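Side-chain contacts in molybdenum cofactor biosynthesis protein (Pyrococcus furiosus, PDB 1XI8), which probably acts as a MoeA-type molybdopterin molybdotransferase, inserting molybdenum into molybdopterin late in cofactor biosynthesis: residues R292-G295 with V300-M303; L21-N26 with N280-G285; F314-K319 with G348-V353; C258-I263 with K319-K324. All blocks are in the same frame, centred on the assembly; numbering follows the deposited sequence.

Contact 1 of 4, residues R292-G295 with V300-M303; sequences RPIG and VFVM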
# COMPACT_ATOMS: atom_id res chain seq x y z
N ARG A 292 13.57 14.09 -18.14
CA ARG A 292 14.97 14.39 -18.35
C ARG A 292 15.52 15.68 -17.71
O ARG A 292 16.55 15.64 -17.05
CB ARG A 292 15.21 14.36 -19.86
CG ARG A 292 16.46 15.03 -20.33
CD ARG A 292 16.75 14.47 -21.68
NE ARG A 292 17.59 15.33 -22.48
CZ ARG A 292 18.25 14.88 -23.54
NH1 ARG A 292 18.14 13.60 -23.87
NH2 ARG A 292 19.00 15.71 -24.25
N PRO A 293 14.85 16.83 -17.91
CA PRO A 293 15.37 18.10 -17.38
C PRO A 293 15.48 18.23 -15.85
O PRO A 293 15.89 19.28 -15.36
CB PRO A 293 14.37 19.13 -17.91
CG PRO A 293 13.68 18.47 -19.03
CD PRO A 293 13.60 17.04 -18.66
N ILE A 294 15.13 17.19 -15.10
CA ILE A 294 15.09 17.30 -13.64
C ILE A 294 16.40 17.79 -13.00
O ILE A 294 17.51 17.41 -13.40
CB ILE A 294 14.62 16.00 -12.95
CG1 ILE A 294 14.44 16.25 -11.45
CG2 ILE A 294 15.60 14.86 -13.25
CD1 ILE A 294 13.73 15.19 -10.71
N GLY A 295 16.25 18.64 -12.00
CA GLY A 295 17.38 19.19 -11.29
C GLY A 295 17.15 19.10 -9.80
O GLY A 295 16.02 19.02 -9.34
N VAL A 300 15.59 21.40 -2.94
CA VAL A 300 14.53 21.63 -3.92
C VAL A 300 14.72 20.82 -5.20
O VAL A 300 15.80 20.78 -5.78
CB VAL A 300 14.35 23.14 -4.26
CG1 VAL A 300 15.65 23.75 -4.58
CG2 VAL A 300 13.41 23.30 -5.45
N PHE A 301 13.65 20.16 -5.63
CA PHE A 301 13.66 19.50 -6.92
C PHE A 301 12.99 20.39 -7.93
O PHE A 301 11.86 20.82 -7.74
CB PHE A 301 12.91 18.17 -6.87
CG PHE A 301 13.63 17.08 -6.15
CD1 PHE A 301 13.37 16.83 -4.80
CD2 PHE A 301 14.56 16.30 -6.81
CE1 PHE A 301 14.04 15.81 -4.14
CE2 PHE A 301 15.22 15.28 -6.15
CZ PHE A 301 14.96 15.04 -4.81
N VAL A 302 13.70 20.68 -9.02
CA VAL A 302 13.10 21.41 -10.13
C VAL A 302 12.47 20.36 -11.02
O VAL A 302 13.18 19.63 -11.72
CB VAL A 302 14.16 22.26 -10.89
CG1 VAL A 302 13.56 22.89 -12.15
CG2 VAL A 302 14.70 23.34 -9.97
N MET A 303 11.15 20.27 -10.99
CA MET A 303 10.43 19.18 -11.67
C MET A 303 9.74 19.62 -12.97
O MET A 303 9.64 20.80 -13.26
CB MET A 303 9.43 18.50 -10.73
CG MET A 303 10.06 17.95 -9.46
SD MET A 303 8.89 17.10 -8.35
CE MET A 303 8.79 15.46 -9.05
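G295 and V302 face each other as a hydrogen-bonded antiparallel pair, with their CA atoms 5.0 Å apart. Two backbone bonds define it. G295 N donates to V302 O over 3.2 Å, nearly straight at 164°. The return bond, V302 N to G295 O at 2.9 Å, is more bent (151°).

Weaker CA-H...O contacts reinforce both acceptors. I294 CA lies 3.6 Å from V302 O, and F301 CA lies 3.4 Å from G295 O, giving each oxygen one N-H and one C-H neighbour.

The apolar component is small: I294 and F301 run side by side in the same direction, and I294 CD1 meets F301 CD2 at 4.1 Å, obliquely to the ring. The extended isoleucine chain, with CG1 anti to its N (chi1 -173°), carries CD1 there.

The pair belongs to the β-hairpin of strands 295-297 and 300-302. Helix 307-326 covers the I294/F301 side: I294 touches Q313 and F301 touches V318 and A321. V302 packs on L281 instead, and backbone bonds from F301 to V261 and I263 join the hairpin to strand 260-263.

Contact 2 of 4, residues L21-N26 with N280-G285; sequences LSIVLN and NLLFHG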
# COMPACT_ATOMS: atom_id res chain seq x y z
N LEU A 21 21.18 10.16 -8.53
CA LEU A 21 20.45 9.73 -7.34
C LEU A 21 21.29 9.76 -6.06
O LEU A 21 20.82 10.22 -5.01
CB LEU A 21 19.83 8.34 -7.52
CG LEU A 21 19.03 7.84 -6.31
CD1 LEU A 21 17.80 8.70 -6.08
CD2 LEU A 21 18.66 6.38 -6.44
N SER A 22 22.52 9.28 -6.13
CA SER A 22 23.38 9.27 -4.94
C SER A 22 23.80 10.68 -4.55
O SER A 22 24.13 10.94 -3.39
CB SER A 22 24.59 8.34 -5.12
OG SER A 22 25.13 8.48 -6.42
N ILE A 23 23.78 11.60 -5.50
CA ILE A 23 24.06 12.99 -5.19
C ILE A 23 22.95 13.56 -4.30
O ILE A 23 23.23 14.27 -3.33
CB ILE A 23 24.25 13.85 -6.46
CG1 ILE A 23 25.66 13.64 -7.02
CG2 ILE A 23 24.01 15.33 -6.17
CD1 ILE A 23 25.87 14.25 -8.38
N VAL A 24 21.70 13.24 -4.62
CA VAL A 24 20.57 13.72 -3.82
C VAL A 24 20.56 13.05 -2.44
O VAL A 24 20.43 13.73 -1.43
CB VAL A 24 19.17 13.59 -4.53
CG1 VAL A 24 19.25 14.12 -5.95
CG2 VAL A 24 18.68 12.17 -4.58
N LEU A 25 20.73 11.73 -2.40
CA LEU A 25 20.64 11.02 -1.13
C LEU A 25 21.78 11.43 -0.21
O LEU A 25 21.59 11.57 1.01
CB LEU A 25 20.62 9.50 -1.34
CG LEU A 25 19.52 8.88 -2.21
CD1 LEU A 25 19.72 7.36 -2.34
CD2 LEU A 25 18.12 9.21 -1.70
N ASN A 26 22.96 11.64 -0.78
CA ASN A 26 24.09 11.98 0.06
C ASN A 26 24.07 13.41 0.58
O ASN A 26 24.78 13.73 1.53
CB ASN A 26 25.42 11.69 -0.61
CG ASN A 26 26.43 11.13 0.38
OD1 ASN A 26 26.43 9.91 0.65
ND2 ASN A 26 27.25 12.01 0.97
N ASN A 280 21.15 26.85 -6.42
CA ASN A 280 22.44 26.25 -6.74
C ASN A 280 22.30 24.74 -6.91
O ASN A 280 22.48 23.97 -5.96
CB ASN A 280 23.48 26.56 -5.66
CG ASN A 280 23.81 28.04 -5.57
OD1 ASN A 280 23.71 28.78 -6.55
ND2 ASN A 280 24.21 28.47 -4.38
N LEU A 281 21.97 24.33 -8.14
CA LEU A 281 21.72 22.93 -8.46
C LEU A 281 23.01 22.11 -8.51
O LEU A 281 24.01 22.56 -9.06
CB LEU A 281 20.98 22.85 -9.80
CG LEU A 281 19.73 23.72 -9.95
CD1 LEU A 281 19.47 24.10 -11.41
CD2 LEU A 281 18.52 23.04 -9.33
N LEU A 282 22.97 20.91 -7.94
CA LEU A 282 24.11 20.01 -7.97
C LEU A 282 24.12 19.23 -9.28
O LEU A 282 25.14 18.63 -9.66
CB LEU A 282 24.07 19.06 -6.78
CG LEU A 282 24.03 19.72 -5.40
CD1 LEU A 282 24.10 18.67 -4.31
CD2 LEU A 282 25.15 20.73 -5.22
N PHE A 283 22.98 19.23 -9.96
CA PHE A 283 22.84 18.66 -11.31
C PHE A 283 21.54 19.17 -11.92
O PHE A 283 20.63 19.60 -11.22
CB PHE A 283 22.90 17.13 -11.33
CG PHE A 283 21.76 16.44 -10.62
CD1 PHE A 283 21.91 15.99 -9.31
CD2 PHE A 283 20.54 16.22 -11.26
CE1 PHE A 283 20.86 15.36 -8.66
CE2 PHE A 283 19.51 15.59 -10.62
CZ PHE A 283 19.67 15.15 -9.32
N HIS A 284 21.47 19.14 -13.24
CA HIS A 284 20.32 19.67 -13.96
C HIS A 284 20.29 19.03 -15.34
O HIS A 284 21.08 19.38 -16.22
CB HIS A 284 20.44 21.19 -14.06
CG HIS A 284 19.21 21.86 -14.60
ND1 HIS A 284 17.95 21.31 -14.49
CD2 HIS A 284 19.05 23.04 -15.24
CE1 HIS A 284 17.07 22.13 -15.04
NE2 HIS A 284 17.71 23.18 -15.51
N GLY A 285 19.38 18.08 -15.51
CA GLY A 285 19.32 17.29 -16.72
C GLY A 285 20.00 15.97 -16.46
O GLY A 285 21.19 15.92 -16.11
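V24 and I23, successive residues of helix 17-26, meet the edge of the F283 ring. This is the close-packed part of the contact. V24 CG1 lies 3.4 Å from F283 CE1 and 3.5 Å from F283 CZ, while I23 CG2 lies 3.8 Å from F283 CD1, and both methyls sit near the ring plane. The ring reaches the helix because F283 CG takes the position between its own backbone N and carbonyl carbon (chi1 65°). Y296 backs this region, touching both V24 and F283, and the F317 ring lies close by.

The other part lies nearer solvent. There I23 CG2, which points anti to its backbone N, also rests on L282, 3.8 Å from L282 CB and 3.8 Å from L282 CD1, with the two side chains meeting at a slant. L282 is exposed and I23 partly so, whereas V24 and F283 are buried. No hydrogen bond spans the segments; with the nearest CA atoms, those of I23 and L282, 7.6 Å apart, every close contact is between side-chain atoms.

An alanine in place of F283 would probably open a gap beside V24 CG1 and I23 CG2, leaving L282 as the remaining partner of I23 in this segment.

What results is an apolar seam in which the N-terminal helix 17-26, from the MoeA N-terminal region, lies against the outermost strand, 283-284, of the mixed sheet in the probable molybdopterin-binding domain.

Contact 3 of 4, residues F314-K319 with G348-V353; sequences FHLFVK and GRYEFV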
# COMPACT_ATOMS: atom_id res chain seq x y z
N PHE A 314 9.17 11.64 -9.60
CA PHE A 314 8.86 11.38 -8.20
C PHE A 314 9.37 10.02 -7.76
O PHE A 314 10.04 9.91 -6.73
CB PHE A 314 7.36 11.50 -7.86
CG PHE A 314 7.07 11.22 -6.42
CD1 PHE A 314 6.89 9.92 -5.98
CD2 PHE A 314 7.00 12.24 -5.50
CE1 PHE A 314 6.63 9.65 -4.65
CE2 PHE A 314 6.74 11.98 -4.16
CZ PHE A 314 6.56 10.69 -3.74
N HIS A 315 9.05 8.99 -8.53
CA HIS A 315 9.47 7.62 -8.22
C HIS A 315 10.97 7.37 -8.37
O HIS A 315 11.54 6.60 -7.60
CB HIS A 315 8.68 6.60 -9.05
CG HIS A 315 7.30 6.35 -8.53
ND1 HIS A 315 7.03 5.44 -7.54
CD2 HIS A 315 6.11 6.90 -8.87
CE1 HIS A 315 5.74 5.43 -7.28
NE2 HIS A 315 5.15 6.31 -8.07
N LEU A 316 11.61 8.02 -9.33
CA LEU A 316 13.04 7.80 -9.52
C LEU A 316 13.89 8.64 -8.56
O LEU A 316 15.03 8.31 -8.30
CB LEU A 316 13.44 8.05 -10.98
CG LEU A 316 12.83 7.12 -12.04
CD1 LEU A 316 13.46 7.39 -13.38
CD2 LEU A 316 13.01 5.67 -11.67
N PHE A 317 13.31 9.71 -8.02
CA PHE A 317 14.06 10.61 -7.14
C PHE A 317 13.39 10.99 -5.81
O PHE A 317 13.93 10.71 -4.74
CB PHE A 317 14.44 11.89 -7.89
CG PHE A 317 15.55 11.72 -8.89
CD1 PHE A 317 15.27 11.57 -10.24
CD2 PHE A 317 16.87 11.74 -8.48
CE1 PHE A 317 16.29 11.41 -11.16
CE2 PHE A 317 17.89 11.59 -9.39
CZ PHE A 317 17.60 11.43 -10.73
N VAL A 318 12.23 11.64 -5.88
CA VAL A 318 11.61 12.22 -4.68
C VAL A 318 11.22 11.18 -3.62
O VAL A 318 11.49 11.37 -2.42
CB VAL A 318 10.42 13.15 -5.06
CG1 VAL A 318 9.77 13.73 -3.82
CG2 VAL A 318 10.91 14.27 -5.96
N LYS A 319 10.60 10.09 -4.06
CA LYS A 319 10.29 8.96 -3.19
C LYS A 319 11.51 8.51 -2.38
O LYS A 319 11.40 8.20 -1.19
CB LYS A 319 9.75 7.81 -4.03
CG LYS A 319 9.42 6.55 -3.26
CD LYS A 319 8.81 5.47 -4.17
CE LYS A 319 9.81 4.94 -5.19
NZ LYS A 319 9.32 3.75 -5.95
N GLY A 348 21.88 5.08 -23.84
CA GLY A 348 22.04 6.47 -23.43
C GLY A 348 20.90 7.01 -22.58
O GLY A 348 21.00 8.10 -22.02
N ARG A 349 19.82 6.25 -22.48
CA ARG A 349 18.66 6.73 -21.74
C ARG A 349 18.21 5.76 -20.67
O ARG A 349 18.15 4.55 -20.90
CB ARG A 349 17.52 7.06 -22.71
CG ARG A 349 17.90 8.09 -23.78
CD ARG A 349 18.45 9.41 -23.18
NE ARG A 349 17.38 10.15 -22.52
CZ ARG A 349 16.31 10.61 -23.18
NH1 ARG A 349 16.19 10.39 -24.49
NH2 ARG A 349 15.36 11.27 -22.53
N TYR A 350 17.90 6.29 -19.48
CA TYR A 350 17.32 5.51 -18.38
C TYR A 350 15.80 5.55 -18.44
O TYR A 350 15.18 6.50 -17.97
CB TYR A 350 17.79 6.07 -17.04
CG TYR A 350 17.59 5.13 -15.89
CD1 TYR A 350 16.40 5.14 -15.16
CD2 TYR A 350 18.59 4.22 -15.52
CE1 TYR A 350 16.22 4.28 -14.10
CE2 TYR A 350 18.41 3.36 -14.46
CZ TYR A 350 17.22 3.39 -13.74
OH TYR A 350 17.02 2.53 -12.69
N GLU A 351 15.19 4.53 -19.03
CA GLU A 351 13.75 4.58 -19.27
C GLU A 351 12.87 4.07 -18.15
O GLU A 351 13.11 3.01 -17.58
CB GLU A 351 13.36 3.89 -20.58
CG GLU A 351 13.27 4.87 -21.73
CD GLU A 351 12.25 4.45 -22.77
OE1 GLU A 351 12.39 3.34 -23.33
OE2 GLU A 351 11.31 5.23 -23.02
N PHE A 352 11.84 4.86 -17.89
CA PHE A 352 10.80 4.53 -16.95
C PHE A 352 9.62 4.04 -17.77
O PHE A 352 8.99 4.82 -18.48
CB PHE A 352 10.43 5.80 -16.19
CG PHE A 352 9.49 5.59 -15.03
CD1 PHE A 352 8.11 5.70 -15.21
CD2 PHE A 352 9.98 5.33 -13.76
CE1 PHE A 352 7.24 5.52 -14.15
CE2 PHE A 352 9.11 5.16 -12.71
CZ PHE A 352 7.74 5.25 -12.90
N VAL A 353 9.34 2.74 -17.69
CA VAL A 353 8.29 2.13 -18.50
C VAL A 353 7.12 1.71 -17.63
O VAL A 353 7.28 0.90 -16.71
CB VAL A 353 8.81 0.89 -19.25
CG1 VAL A 353 7.68 0.24 -20.04
CG2 VAL A 353 9.98 1.26 -20.16
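L316 lodges between Y350 and F352, which point to the helix while E351 between them points away. L316 CG, anti to the carbonyl carbon (chi1 -63°), directs both methyls to the strand. Its CD2 comes to the F352 edge, 3.7 Å from F352 CD2 and near the ring plane; the two side chains slide past each other in opposite directions. L316 CD1 reaches Y350 CD1 at 4.1 Å, obliquely to that ring. H315 adds its CB, 4.0 Å from F352 CE2.

A second shell fixes these groups. F352 stacks on Y382 and touches F311 and T312, while Y350 is flanked by Y17, I288 and V384. K319 NZ hydrogen-bonds Y382 OH and makes a weak 3.3 Å bond to H315 ND1 at the imidazole edge. The helix has a wider π-type turn here, closed by K319 N to F314 O at 2.7 Å, and L316 O accepts a bond from Y17 OH.

Replacing L316 by an alanine would probably open a gap beside the F352 edge and remove the bridge to Y350.

The N-to-C directions of helix segment 314-319 and strand segment 350-353 make 107°, with their axes 10.8 Å apart, a helix-on-sheet packing that joins the probable molybdopterin-binding domain to the MoeA C-terminal region.

Contact 4 of 4, residues C258-I263 with K319-K324; sequences CDLVLI and KHALAK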
# COMPACT_ATOMS: atom_id res chain seq x y z
N CYS A 258 9.87 24.24 4.95
CA CYS A 258 9.91 22.83 4.54
C CYS A 258 11.29 22.21 4.53
O CYS A 258 12.30 22.90 4.43
CB CYS A 258 9.30 22.65 3.16
SG CYS A 258 7.60 23.21 3.02
N ASP A 259 11.30 20.89 4.62
CA ASP A 259 12.52 20.11 4.56
C ASP A 259 12.84 19.77 3.10
O ASP A 259 13.94 19.35 2.77
CB ASP A 259 12.32 18.82 5.35
CG ASP A 259 11.81 19.07 6.76
OD1 ASP A 259 10.57 18.97 6.98
OD2 ASP A 259 12.64 19.38 7.65
N LEU A 260 11.87 19.98 2.22
CA LEU A 260 12.03 19.61 0.83
C LEU A 260 11.01 20.41 0.02
O LEU A 260 9.87 20.57 0.45
CB LEU A 260 11.79 18.12 0.69
CG LEU A 260 12.44 17.28 -0.41
CD1 LEU A 260 13.91 17.58 -0.55
CD2 LEU A 260 12.23 15.82 -0.07
N VAL A 261 11.42 20.92 -1.14
CA VAL A 261 10.54 21.71 -1.97
C VAL A 261 10.48 21.18 -3.40
O VAL A 261 11.51 20.88 -4.00
CB VAL A 261 10.98 23.19 -2.01
CG1 VAL A 261 10.04 24.00 -2.88
CG2 VAL A 261 11.03 23.76 -0.61
N LEU A 262 9.26 21.07 -3.93
CA LEU A 262 9.04 20.67 -5.30
C LEU A 262 8.43 21.82 -6.08
O LEU A 262 7.35 22.30 -5.75
CB LEU A 262 8.11 19.47 -5.37
CG LEU A 262 8.45 18.26 -4.51
CD1 LEU A 262 7.38 17.20 -4.63
CD2 LEU A 262 9.77 17.70 -4.91
N ILE A 263 9.13 22.27 -7.11
CA ILE A 263 8.59 23.28 -8.01
C ILE A 263 8.41 22.67 -9.40
O ILE A 263 9.36 22.21 -10.00
CB ILE A 263 9.49 24.54 -8.07
CG1 ILE A 263 8.92 25.57 -9.05
CG2 ILE A 263 10.93 24.18 -8.44
CD1 ILE A 263 9.61 26.92 -8.99
N LYS A 319 10.60 10.09 -4.06
CA LYS A 319 10.29 8.96 -3.19
C LYS A 319 11.51 8.51 -2.38
O LYS A 319 11.40 8.20 -1.19
CB LYS A 319 9.75 7.81 -4.03
CG LYS A 319 9.42 6.55 -3.26
CD LYS A 319 8.81 5.47 -4.17
CE LYS A 319 9.81 4.94 -5.19
NZ LYS A 319 9.32 3.75 -5.95
N HIS A 320 12.67 8.47 -3.02
CA HIS A 320 13.88 7.98 -2.36
C HIS A 320 14.43 9.01 -1.39
O HIS A 320 14.92 8.66 -0.32
CB HIS A 320 14.94 7.55 -3.38
CG HIS A 320 14.49 6.44 -4.27
ND1 HIS A 320 14.19 5.18 -3.80
CD2 HIS A 320 14.28 6.40 -5.61
CE1 HIS A 320 13.82 4.41 -4.81
NE2 HIS A 320 13.87 5.13 -5.92
N ALA A 321 14.34 10.28 -1.78
CA ALA A 321 14.75 11.40 -0.93
C ALA A 321 13.89 11.47 0.33
O ALA A 321 14.39 11.78 1.41
CB ALA A 321 14.67 12.70 -1.68
N LEU A 322 12.61 11.18 0.19
CA LEU A 322 11.70 11.17 1.33
C LEU A 322 12.01 10.03 2.30
O LEU A 322 11.98 10.22 3.51
CB LEU A 322 10.25 11.08 0.85
CG LEU A 322 9.61 12.39 0.41
CD1 LEU A 322 8.47 12.10 -0.56
CD2 LEU A 322 9.12 13.18 1.63
N ALA A 323 12.30 8.86 1.74
CA ALA A 323 12.66 7.68 2.52
C ALA A 323 13.94 7.89 3.30
O ALA A 323 14.03 7.54 4.47
CB ALA A 323 12.79 6.48 1.62
N LYS A 324 14.94 8.47 2.63
CA LYS A 324 16.21 8.81 3.26
C LYS A 324 16.00 9.76 4.44
O LYS A 324 16.59 9.57 5.50
CB LYS A 324 17.19 9.44 2.25
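Strand residue L260 and helix residue L322 mark the closest backbone approach, with CA atoms 8.5 Å apart, so that only side chains can bridge the two segments.

One branch does the bridging. L260 CD2 lies 4.3 Å from A321 CB and 4.3 Å from L322 CG, touching two consecutive helix residues. The leucine gets there by extension: its CB is aimed at the helix, CG lies roughly anti to the backbone N (chi1 -152°), and CD2 continues anti to CA, an extended path toward the helix. A321 answers with its CB aimed at the strand. L322 starts off to one side, and it is its CG that comes to L260 CD2. All three residues are buried, but the interface is slight, 93 Å² over both sides, and the separations are those of ordinary apolar packing without hydrogen bonds.

Neighbours complete this layer. F301, on the adjacent strand, touches both L260 and A321; V192 and F314 touch L322, and L325 adds the next turn of the helix to L260. On the helix itself, A323 N bonds K319 O at 3.1 Å, a regular α-helical turn.

Helix 307-326 thus covers one face of the parallel part of a mixed sheet, strands 191-196, 260-263 and 300-302, the α/β layering of the probable molybdopterin-binding domain found in the MoeA family.

Contact 1 is the backbone-bonded one, a hairpin pairing inside the sheet; contacts 2, 3 and 4 rest on apolar side chains between a helix and a strand or its approach. Contacts 1, 3 and 4 are buried, whereas contact 2 runs from a buried ring edge out to solvent. Contacts 3 and 4 use successive turns of helix 307-326 and share K319, one turn facing the C-terminal region and the next the central sheet. Strands 300-302 and 260-263 are sheet neighbours, and F301 N probably bonds V261 O at 2.8 Å, tying contact 1 to contact 4. G285 N of contact 2 probably bonds I294 O of contact 1 at 2.9 Å.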